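Exo-beta-1,3-glucanase (Streptomyces sp. SirexAA-E, PDB 4PEY) hydrolyses laminarin and laminarioligosaccharides from their non-reducing ends, releasing glucose and laminaribiose as an exo-acting glycoside hydrolase of family 55. Local coordinates at residues 71-76 with 97-102; 107-112 with 310-315; 124-127 with 131-134. The protein carries 1 engineered substitution. All coordinates share one frame; numbering follows the deposited sequence.

Interaction 1: 71-76 with 97-102; sequences IGFYTS and AGWFDG. With BGC (beta-D-glucopyranose), chain C.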
loop_
_atom_site.group_PDB
_atom_site.type_symbol
_atom_site.label_atom_id
_atom_site.label_comp_id
_atom_site.label_asym_id
_atom_site.label_seq_id
_atom_site.Cartn_x
_atom_site.Cartn_y
_atom_site.Cartn_z
ATOM N N ILE A 71 14.451 -10.244 3.998
ATOM C CA ILE A 71 14.156 -8.857 3.672
ATOM C C ILE A 71 13.799 -8.065 4.927
ATOM O O ILE A 71 12.786 -8.346 5.576
ATOM C CB ILE A 71 13.003 -8.775 2.649
ATOM C CG1 ILE A 71 13.283 -9.704 1.454
ATOM C CG2 ILE A 71 12.773 -7.339 2.215
ATOM C CD1 ILE A 71 14.596 -9.431 0.719
ATOM N N GLY A 72 14.649 -7.095 5.282
ATOM C CA GLY A 72 14.398 -6.222 6.417
ATOM C C GLY A 72 13.672 -4.945 6.040
ATOM O O GLY A 72 13.080 -4.863 4.962
ATOM N N PHE A 73 13.709 -3.950 6.924
ATOM C CA PHE A 73 13.077 -2.663 6.654
ATOM C C PHE A 73 13.711 -1.963 5.452
ATOM O O PHE A 73 14.905 -2.121 5.196
ATOM C CB PHE A 73 13.168 -1.744 7.877
ATOM C CG PHE A 73 12.226 -2.115 8.990
ATOM C CD1 PHE A 73 12.638 -2.946 10.026
ATOM C CD2 PHE A 73 10.911 -1.650 8.983
ATOM C CE1 PHE A 73 11.761 -3.289 11.049
ATOM C CE2 PHE A 73 10.031 -1.986 9.996
ATOM C CZ PHE A 73 10.454 -2.808 11.032
ATOM N N TYR A 74 12.891 -1.195 4.734
ATOM C CA TYR A 74 13.335 -0.329 3.633
ATOM C C TYR A 74 14.223 -1.058 2.634
ATOM O O TYR A 74 15.210 -0.512 2.137
ATOM C CB TYR A 74 14.070 0.902 4.170
ATOM C CG TYR A 74 13.318 1.655 5.241
ATOM C CD1 TYR A 74 12.184 2.409 4.936
ATOM C CD2 TYR A 74 13.739 1.611 6.565
ATOM C CE1 TYR A 74 11.496 3.106 5.928
ATOM C CE2 TYR A 74 13.057 2.292 7.560
ATOM C CZ TYR A 74 11.941 3.041 7.237
ATOM O OH TYR A 74 11.282 3.711 8.242
ATOM N N THR A 75 13.837 -2.289 2.326
ATOM C CA THR A 75 14.545 -3.097 1.353
ATOM C C THR A 75 13.548 -3.566 0.298
ATOM O O THR A 75 12.536 -4.176 0.637
ATOM C CB THR A 75 15.233 -4.310 2.024
ATOM O OG1 THR A 75 16.139 -3.845 3.036
ATOM C CG2 THR A 75 16.009 -5.105 1.012
ATOM N N SER A 76 13.818 -3.254 -0.971
ATOM C CA SER A 76 13.058 -3.830 -2.072
ATOM C C SER A 76 13.895 -4.916 -2.726
ATOM O O SER A 76 15.125 -4.818 -2.775
ATOM C CB SER A 76 12.672 -2.771 -3.115
ATOM O OG SER A 76 13.817 -2.151 -3.677
ATOM N N ALA A 97 9.573 -12.752 11.760
ATOM C CA ALA A 97 9.431 -11.763 12.819
ATOM C C ALA A 97 10.336 -12.013 14.031
ATOM O O ALA A 97 9.993 -11.642 15.153
ATOM C CB ALA A 97 7.972 -11.691 13.254
ATOM N N GLY A 98 11.500 -12.614 13.800
ATOM C CA GLY A 98 12.421 -12.921 14.886
ATOM C C GLY A 98 12.823 -11.706 15.710
ATOM O O GLY A 98 12.939 -11.787 16.934
ATOM N N TRP A 99 13.005 -10.567 15.044
ATOM C CA TRP A 99 13.519 -9.371 15.713
ATOM C C TRP A 99 12.515 -8.818 16.723
ATOM O O TRP A 99 12.886 -8.086 17.645
ATOM C CB TRP A 99 13.874 -8.290 14.687
ATOM C CG TRP A 99 12.659 -7.668 14.050
ATOM C CD1 TRP A 99 11.948 -8.151 12.981
ATOM C CD2 TRP A 99 12.005 -6.455 14.451
ATOM N NE1 TRP A 99 10.898 -7.306 12.693
ATOM C CE2 TRP A 99 10.912 -6.260 13.579
ATOM C CE3 TRP A 99 12.245 -5.511 15.462
ATOM C CZ2 TRP A 99 10.049 -5.166 13.690
ATOM C CZ3 TRP A 99 11.391 -4.421 15.567
ATOM C CH2 TRP A 99 10.304 -4.259 14.686
ATOM N N PHE A 100 11.244 -9.166 16.539
ATOM C CA PHE A 100 10.169 -8.671 17.392
ATOM C C PHE A 100 9.504 -9.857 18.087
ATOM O O PHE A 100 8.309 -9.834 18.375
ATOM C CB PHE A 100 9.159 -7.865 16.561
ATOM C CG PHE A 100 8.366 -6.845 17.351
ATOM C CD1 PHE A 100 8.955 -6.105 18.364
ATOM C CD2 PHE A 100 7.036 -6.598 17.040
ATOM C CE1 PHE A 100 8.218 -5.158 19.074
ATOM C CE2 PHE A 100 6.293 -5.656 17.745
ATOM C CZ PHE A 100 6.883 -4.933 18.758
ATOM N N ASP A 101 10.303 -10.898 18.322
ATOM C CA ASP A 101 9.904 -12.087 19.072
ATOM C C ASP A 101 8.619 -12.741 18.569
ATOM O O ASP A 101 7.763 -13.149 19.361
ATOM C CB ASP A 101 9.757 -11.741 20.550
ATOM C CG ASP A 101 11.063 -11.270 21.171
ATOM O OD1 ASP A 101 12.143 -11.703 20.710
ATOM O OD2 ASP A 101 11.007 -10.465 22.121
ATOM N N GLY A 102 8.495 -12.845 17.251
ATOM C CA GLY A 102 7.396 -13.576 16.645
ATOM C C GLY A 102 6.176 -12.739 16.317
ATOM O O GLY A 102 5.222 -13.237 15.713
HETATM C C2 BGC C . 12.517 -16.603 13.992
HETATM C C3 BGC C . 13.908 -16.823 13.412
HETATM C C4 BGC C . 14.947 -15.942 14.102
HETATM C C5 BGC C . 14.835 -16.048 15.620
HETATM C C6 BGC C . 15.821 -15.099 16.314
HETATM C C1 BGC C . 12.515 -16.640 15.514
HETATM O O1 BGC C . 11.234 -16.209 15.945
HETATM O O2 BGC C . 11.642 -17.590 13.478
HETATM O O3 BGC C . 13.852 -16.535 12.030
HETATM O O4 BGC C . 16.242 -16.332 13.690
HETATM O O5 BGC C . 13.509 -15.771 16.039
HETATM O O6 BGC C . 15.635 -13.764 15.870
#
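Behind a glycan-binding surface of the first beta-helical domain, Phe73 and Trp99 form an offset edge-to-face aromatic pair that joins a tight turn to the loop carrying Gly98 of the pocket. Phe73 supplies the edge: its CE1 lies over the rim of the six-membered ring, while CZ reaches past it beside CZ2 of Trp99, 3.6 Å away. The ring planes stand at 75° and the centroids are 5.4 Å apart. Phe73 sits within the type II turn Gly72 to Thr75, which projects its ring toward the loop. Trp99 has its CG between the backbone N and the carbonyl carbon (chi1 71°), a torsion that swings the indole back toward the turn. The other indole face is covered by Phe100 CB, 3.7 Å above the plane and over its centre, so the ring is sandwiched between an aromatic edge and an aliphatic carbon. Its NE1 bonds to Asn107 OD1, which helps to hold the indole's rotation. The loop is pinched at Ala97 O, which accepts from Phe100 N and Gly102 N on opposite faces of its carbonyl plane. Gly98 CA comes within 3.3 Å of O5 of the glucose; a side chain on Gly98 would collide with that sugar's O6, and Asp96 also hydrogen-bonds this glucose. Arg110 makes a cation-pi contact with Phe73, and Trp99 touches Glu46 and Ser47 just beyond helix 34-45. The turn leads into strand 75-79, between parallel strands 55-59 and 110-113, while the loop connects strand 87-94 to strand 110-113.

Interaction 2: 107-112 with 310-315; sequences NFWRSA and LGLATI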
loop_
_atom_site.group_PDB
_atom_site.type_symbol
_atom_site.label_atom_id
_atom_site.label_comp_id
_atom_site.label_asym_id
_atom_site.label_seq_id
_atom_site.Cartn_x
_atom_site.Cartn_y
_atom_site.Cartn_z
ATOM N N ASN A 107 6.238 -5.349 10.704
ATOM C CA ASN A 107 7.016 -5.707 9.515
ATOM C C ASN A 107 6.551 -4.889 8.302
ATOM O O ASN A 107 5.812 -5.388 7.435
ATOM C CB ASN A 107 6.924 -7.214 9.236
ATOM C CG ASN A 107 7.842 -8.036 10.148
ATOM O OD1 ASN A 107 8.609 -7.474 10.934
ATOM N ND2 ASN A 107 7.765 -9.369 10.046
ATOM N N PHE A 108 7.007 -3.634 8.268
ATOM C CA PHE A 108 6.580 -2.620 7.301
ATOM C C PHE A 108 7.632 -2.317 6.238
ATOM O O PHE A 108 8.798 -2.672 6.395
ATOM C CB PHE A 108 6.289 -1.278 7.988
ATOM C CG PHE A 108 5.371 -1.344 9.182
ATOM C CD1 PHE A 108 4.180 -2.059 9.145
ATOM C CD2 PHE A 108 5.691 -0.638 10.339
ATOM C CE1 PHE A 108 3.334 -2.080 10.254
ATOM C CE2 PHE A 108 4.849 -0.640 11.443
ATOM C CZ PHE A 108 3.667 -1.365 11.402
ATOM N N TRP A 109 7.201 -1.595 5.201
ATOM C CA TRP A 109 8.069 -0.855 4.272
ATOM C C TRP A 109 9.125 -1.737 3.610
ATOM O O TRP A 109 10.327 -1.534 3.782
ATOM C CB TRP A 109 8.747 0.348 4.981
ATOM C CG TRP A 109 7.754 1.331 5.585
ATOM C CD1 TRP A 109 6.724 1.963 4.941
ATOM C CD2 TRP A 109 7.699 1.774 6.952
ATOM N NE1 TRP A 109 6.031 2.765 5.821
ATOM C CE2 TRP A 109 6.610 2.665 7.063
ATOM C CE3 TRP A 109 8.468 1.509 8.092
ATOM C CZ2 TRP A 109 6.257 3.271 8.269
ATOM C CZ3 TRP A 109 8.116 2.107 9.291
ATOM C CH2 TRP A 109 7.020 2.982 9.372
ATOM N N ARG A 110 8.666 -2.711 2.833
ATOM C CA ARG A 110 9.579 -3.553 2.062
ATOM C C ARG A 110 8.794 -4.109 0.880
ATOM O O ARG A 110 7.578 -3.952 0.830
ATOM C CB ARG A 110 10.177 -4.665 2.938
ATOM C CG ARG A 110 9.159 -5.665 3.508
ATOM C CD ARG A 110 9.709 -6.351 4.760
ATOM N NE ARG A 110 9.717 -5.428 5.892
ATOM C CZ ARG A 110 10.335 -5.644 7.052
ATOM N NH1 ARG A 110 11.049 -6.757 7.243
ATOM N NH2 ARG A 110 10.258 -4.730 8.013
ATOM N N SER A 111 9.461 -4.731 -0.087
ATOM C CA SER A 111 8.722 -5.212 -1.254
ATOM C C SER A 111 9.429 -6.311 -2.020
ATOM O O SER A 111 10.656 -6.399 -2.003
ATOM C CB SER A 111 8.434 -4.049 -2.213
ATOM O OG SER A 111 9.644 -3.506 -2.718
ATOM N N ALA A 112 8.633 -7.131 -2.706
ATOM C CA ALA A 112 9.134 -8.160 -3.625
ATOM C C ALA A 112 8.377 -8.060 -4.934
ATOM O O ALA A 112 7.153 -7.933 -4.923
ATOM C CB ALA A 112 8.971 -9.560 -3.034
ATOM N N LEU A 310 12.570 3.244 -6.063
ATOM C CA LEU A 310 13.262 2.007 -5.718
ATOM C C LEU A 310 13.625 2.025 -4.238
ATOM O O LEU A 310 13.874 3.089 -3.679
ATOM C CB LEU A 310 14.537 1.842 -6.559
ATOM C CG LEU A 310 14.404 1.966 -8.077
ATOM C CD1 LEU A 310 15.773 1.896 -8.756
ATOM C CD2 LEU A 310 13.478 0.883 -8.607
ATOM N N GLY A 311 13.686 0.853 -3.609
ATOM C CA GLY A 311 14.204 0.745 -2.250
ATOM C C GLY A 311 13.524 1.630 -1.211
ATOM O O GLY A 311 14.188 2.151 -0.306
ATOM N N LEU A 312 12.213 1.825 -1.362
ATOM C CA LEU A 312 11.417 2.640 -0.432
ATOM C C LEU A 312 11.947 4.081 -0.363
ATOM O O LEU A 312 11.992 4.705 0.705
ATOM C CB LEU A 312 11.378 1.993 0.966
ATOM C CG LEU A 312 10.253 0.968 1.181
ATOM C CD1 LEU A 312 8.889 1.656 1.152
ATOM C CD2 LEU A 312 10.302 -0.195 0.174
ATOM N N ALA A 313 12.327 4.597 -1.527
ATOM C CA ALA A 313 12.672 6.004 -1.691
ATOM C C ALA A 313 11.634 6.881 -0.996
ATOM O O ALA A 313 10.430 6.680 -1.151
ATOM C CB ALA A 313 12.772 6.361 -3.173
ATOM N N THR A 314 12.118 7.850 -0.231
ATOM C CA THR A 314 11.279 8.600 0.682
ATOM C C THR A 314 11.389 10.092 0.428
ATOM O O THR A 314 12.491 10.608 0.248
ATOM C CB THR A 314 11.670 8.284 2.144
ATOM O OG1 THR A 314 11.419 6.899 2.399
ATOM C CG2 THR A 314 10.888 9.138 3.149
ATOM N N ILE A 315 10.244 10.773 0.425
ATOM C CA ILE A 315 10.202 12.216 0.255
ATOM C C ILE A 315 9.710 12.877 1.537
ATOM O O ILE A 315 8.649 12.520 2.048
ATOM C CB ILE A 315 9.283 12.624 -0.908
ATOM C CG1 ILE A 315 9.767 11.980 -2.209
ATOM C CG2 ILE A 315 9.232 14.143 -1.038
ATOM C CD1 ILE A 315 8.732 11.954 -3.298
#
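Leu312 meets the backbone of Trp109 and Arg110 more than their side-chain ends, packing on it by van der Waals contact, a carbonyl oxygen included. Leu312 CG lies 3.6 Å from Trp109 O, and its two methyls part from there: CD1 reaches Trp109 CB at 4.0 Å, while CD2 rests on Arg110 CA at 3.9 Å and comes loosely near the hydroxyl of Ser111. The indole of Trp109 leads away from Leu312, its CG anti to the carbonyl carbon (chi1 -58°), toward Trp400 and the substrate-binding Trp402.

Hydrogen bonds stiffen each side separately. Arg110 grips Phe108 O side-on with two nitrogens: NE at 2.9 Å from above the carbonyl plane, and NH2 at 3.0 Å in that plane, on a lone pair. The two bonds fix the guanidinium edge-on to Phe108 O, with Asn107 CB over one face, and NH1 goes on to Ile71 O. On the other side Thr314 OG1 donates to Leu312 O at 2.8 Å, and Ala313 N bonds to Leu310 O; Arg54 binds both Leu312 O and Thr314 OG1.

Phe108 lines a glycan pocket and touches a bound glucose, and the segment that carries it also carries the contact between the two beta-helical domains: strand 110-113 belongs to the first set of parallel coils and strand 314-317 to the second, an interface consistent with the paired beta-helices of family 55.

Interaction 3: 124-127 with 131-134; sequences NRWA and AAPF. With BGC (beta-D-glucopyranose), chain B.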
loop_
_atom_site.group_PDB
_atom_site.type_symbol
_atom_site.label_atom_id
_atom_site.label_comp_id
_atom_site.label_asym_id
_atom_site.label_seq_id
_atom_site.Cartn_x
_atom_site.Cartn_y
_atom_site.Cartn_z
ATOM N N ASN A 124 7.330 -20.665 0.651
ATOM C CA ASN A 124 7.977 -19.385 0.910
ATOM C C ASN A 124 7.248 -18.648 2.026
ATOM O O ASN A 124 6.021 -18.618 2.023
ATOM C CB ASN A 124 7.992 -18.522 -0.358
ATOM C CG ASN A 124 8.935 -17.350 -0.247
ATOM O OD1 ASN A 124 10.138 -17.494 -0.463
ATOM N ND2 ASN A 124 8.400 -16.177 0.096
ATOM N N ARG A 125 7.979 -18.044 2.964
ATOM C CA ARG A 125 7.344 -17.286 4.042
ATOM C C ARG A 125 7.477 -15.782 3.826
ATOM O O ARG A 125 8.594 -15.246 3.773
ATOM C CB ARG A 125 7.931 -17.654 5.408
ATOM C CG ARG A 125 7.202 -16.965 6.566
ATOM C CD ARG A 125 7.977 -17.041 7.875
ATOM N NE ARG A 125 8.440 -18.396 8.159
ATOM C CZ ARG A 125 7.689 -19.347 8.703
ATOM N NH1 ARG A 125 8.203 -20.549 8.926
ATOM N NH2 ARG A 125 6.425 -19.099 9.023
ATOM N N TRP A 126 6.332 -15.108 3.715
ATOM C CA TRP A 126 6.265 -13.648 3.543
ATOM C C TRP A 126 5.386 -13.086 4.666
ATOM O O TRP A 126 4.224 -12.724 4.454
ATOM C CB TRP A 126 5.723 -13.297 2.146
ATOM C CG TRP A 126 5.704 -11.830 1.755
ATOM C CD1 TRP A 126 4.601 -11.026 1.643
ATOM C CD2 TRP A 126 6.830 -11.014 1.396
ATOM N NE1 TRP A 126 4.969 -9.764 1.248
ATOM C CE2 TRP A 126 6.331 -9.725 1.092
ATOM C CE3 TRP A 126 8.208 -11.243 1.306
ATOM C CZ2 TRP A 126 7.165 -8.669 0.706
ATOM C CZ3 TRP A 126 9.035 -10.192 0.915
ATOM C CH2 TRP A 126 8.508 -8.919 0.628
ATOM N N ALA A 127 5.941 -13.048 5.876
ATOM C CA ALA A 127 5.157 -12.723 7.068
ATOM C C ALA A 127 5.208 -11.232 7.366
ATOM O O ALA A 127 5.949 -10.774 8.243
ATOM C CB ALA A 127 5.652 -13.529 8.259
ATOM N N ALA A 131 2.208 -2.060 4.024
ATOM C CA ALA A 131 3.194 -1.493 3.096
ATOM C C ALA A 131 4.296 -2.490 2.764
ATOM O O ALA A 131 5.485 -2.156 2.801
ATOM C CB ALA A 131 3.798 -0.195 3.653
ATOM N N ALA A 132 3.898 -3.711 2.426
ATOM C CA ALA A 132 4.875 -4.743 2.087
ATOM C C ALA A 132 4.402 -5.528 0.862
ATOM O O ALA A 132 4.123 -6.738 0.944
ATOM C CB ALA A 132 5.103 -5.671 3.274
ATOM N N PRO A 133 4.298 -4.837 -0.282
ATOM C CA PRO A 133 3.679 -5.450 -1.463
ATOM C C PRO A 133 4.448 -6.626 -2.062
ATOM O O PRO A 133 5.677 -6.689 -2.030
ATOM C CB PRO A 133 3.625 -4.288 -2.464
ATOM C CG PRO A 133 4.763 -3.398 -2.053
ATOM C CD PRO A 133 4.744 -3.455 -0.550
ATOM N N PHE A 134 3.673 -7.536 -2.641
ATOM C CA PHE A 134 4.143 -8.770 -3.253
ATOM C C PHE A 134 3.486 -8.786 -4.640
ATOM O O PHE A 134 2.298 -9.111 -4.765
ATOM C CB PHE A 134 3.718 -9.951 -2.366
ATOM C CG PHE A 134 4.399 -11.273 -2.649
ATOM C CD1 PHE A 134 5.595 -11.603 -2.025
ATOM C CD2 PHE A 134 3.781 -12.233 -3.446
ATOM C CE1 PHE A 134 6.205 -12.842 -2.234
ATOM C CE2 PHE A 134 4.379 -13.478 -3.650
ATOM C CZ PHE A 134 5.597 -13.773 -3.049
HETATM C C2 BGC B . 12.165 -19.168 6.533
HETATM C C3 BGC B . 11.626 -20.480 5.976
HETATM C C4 BGC B . 12.656 -21.166 5.076
HETATM C C5 BGC B . 14.021 -21.224 5.756
HETATM C C6 BGC B . 15.100 -21.725 4.803
HETATM C C1 BGC B . 13.525 -19.408 7.175
HETATM O O2 BGC B . 11.263 -18.628 7.485
HETATM O O3 BGC B . 10.445 -20.220 5.259
HETATM O O4 BGC B . 12.232 -22.481 4.775
HETATM O O5 BGC B . 14.402 -19.943 6.207
HETATM O O6 BGC B . 16.214 -22.185 5.536
#
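Trp126 takes the edge of Phe134 on one face and hydrogen-bonds Ala132 O, closing a short buried loop, while Asn124 and Arg125 before it finish strand 123-125. Asn124 bonds through ND2 to Val93 O. Arg125 turns to the sugar: in one of its two conformers, NE donates to O2 of the glucose at 2.9 Å, nearly straight at 167° and in the guanidinium plane. Its chain runs extended and then bends at chi3, which brings NE edge-on to O2; NH2 is held by Ala146 O. Trp126 carries the contact with 131-134. Its CG is anti to the backbone N (chi1 -175°), placing the indole across the loop. NE1 reaches Ala132 O at 3.2 Å in a distinctly bent bond, the oxygen close to the indole plane and the donor tilted from the carbonyl plane. Phe134 brings its edge to one indole face, CD1 lying 3.7 Å from Trp126 CD2; the five-membered ring and the phenyl have centroids 4.7 Å apart and planes at 53°. Trp126 CZ2 also nears Pro133 O (3.7 Å) and Ala132 CB (4.5 Å). A leucine in place of Trp126 would probably leave Ala132 O without this donor and open a gap above the Phe134 edge. Ala127 follows, its carbonyl bonded to Asn107 ND2. Around the pair, Trp126 and Phe134 both touch Ala112 of strand 110-113, Phe134 also packs on Val139 and Leu143 of strand 138-144, and Pro133 rests on strand 367-375 of the second domain.

Overall arrangement
Interactions 2 and 3 are buried, whereas interaction 1 is partly buried and lies farther from the chain's centre. All three reach the parallel coils of the first domain; interaction 2 alone pairs them with a segment of the second. Strands 75-79 and 110-113 are neighbours, and interactions 1 and 2 touch through a probable hydrogen bond from Tyr74 N to Trp109 O, 2.8 Å. Another probable one, Ala112 N to Pro133 O, 3.1 Å, joins interactions 2 and 3. Their chemistry differs: an aromatic pair beside a sugar-binding loop in interaction 1, aliphatic packing on backbone at the domain interface in interaction 2, and an aromatic pair, an indole hydrogen bond and a direct Arg125-glucose bond in interaction 3.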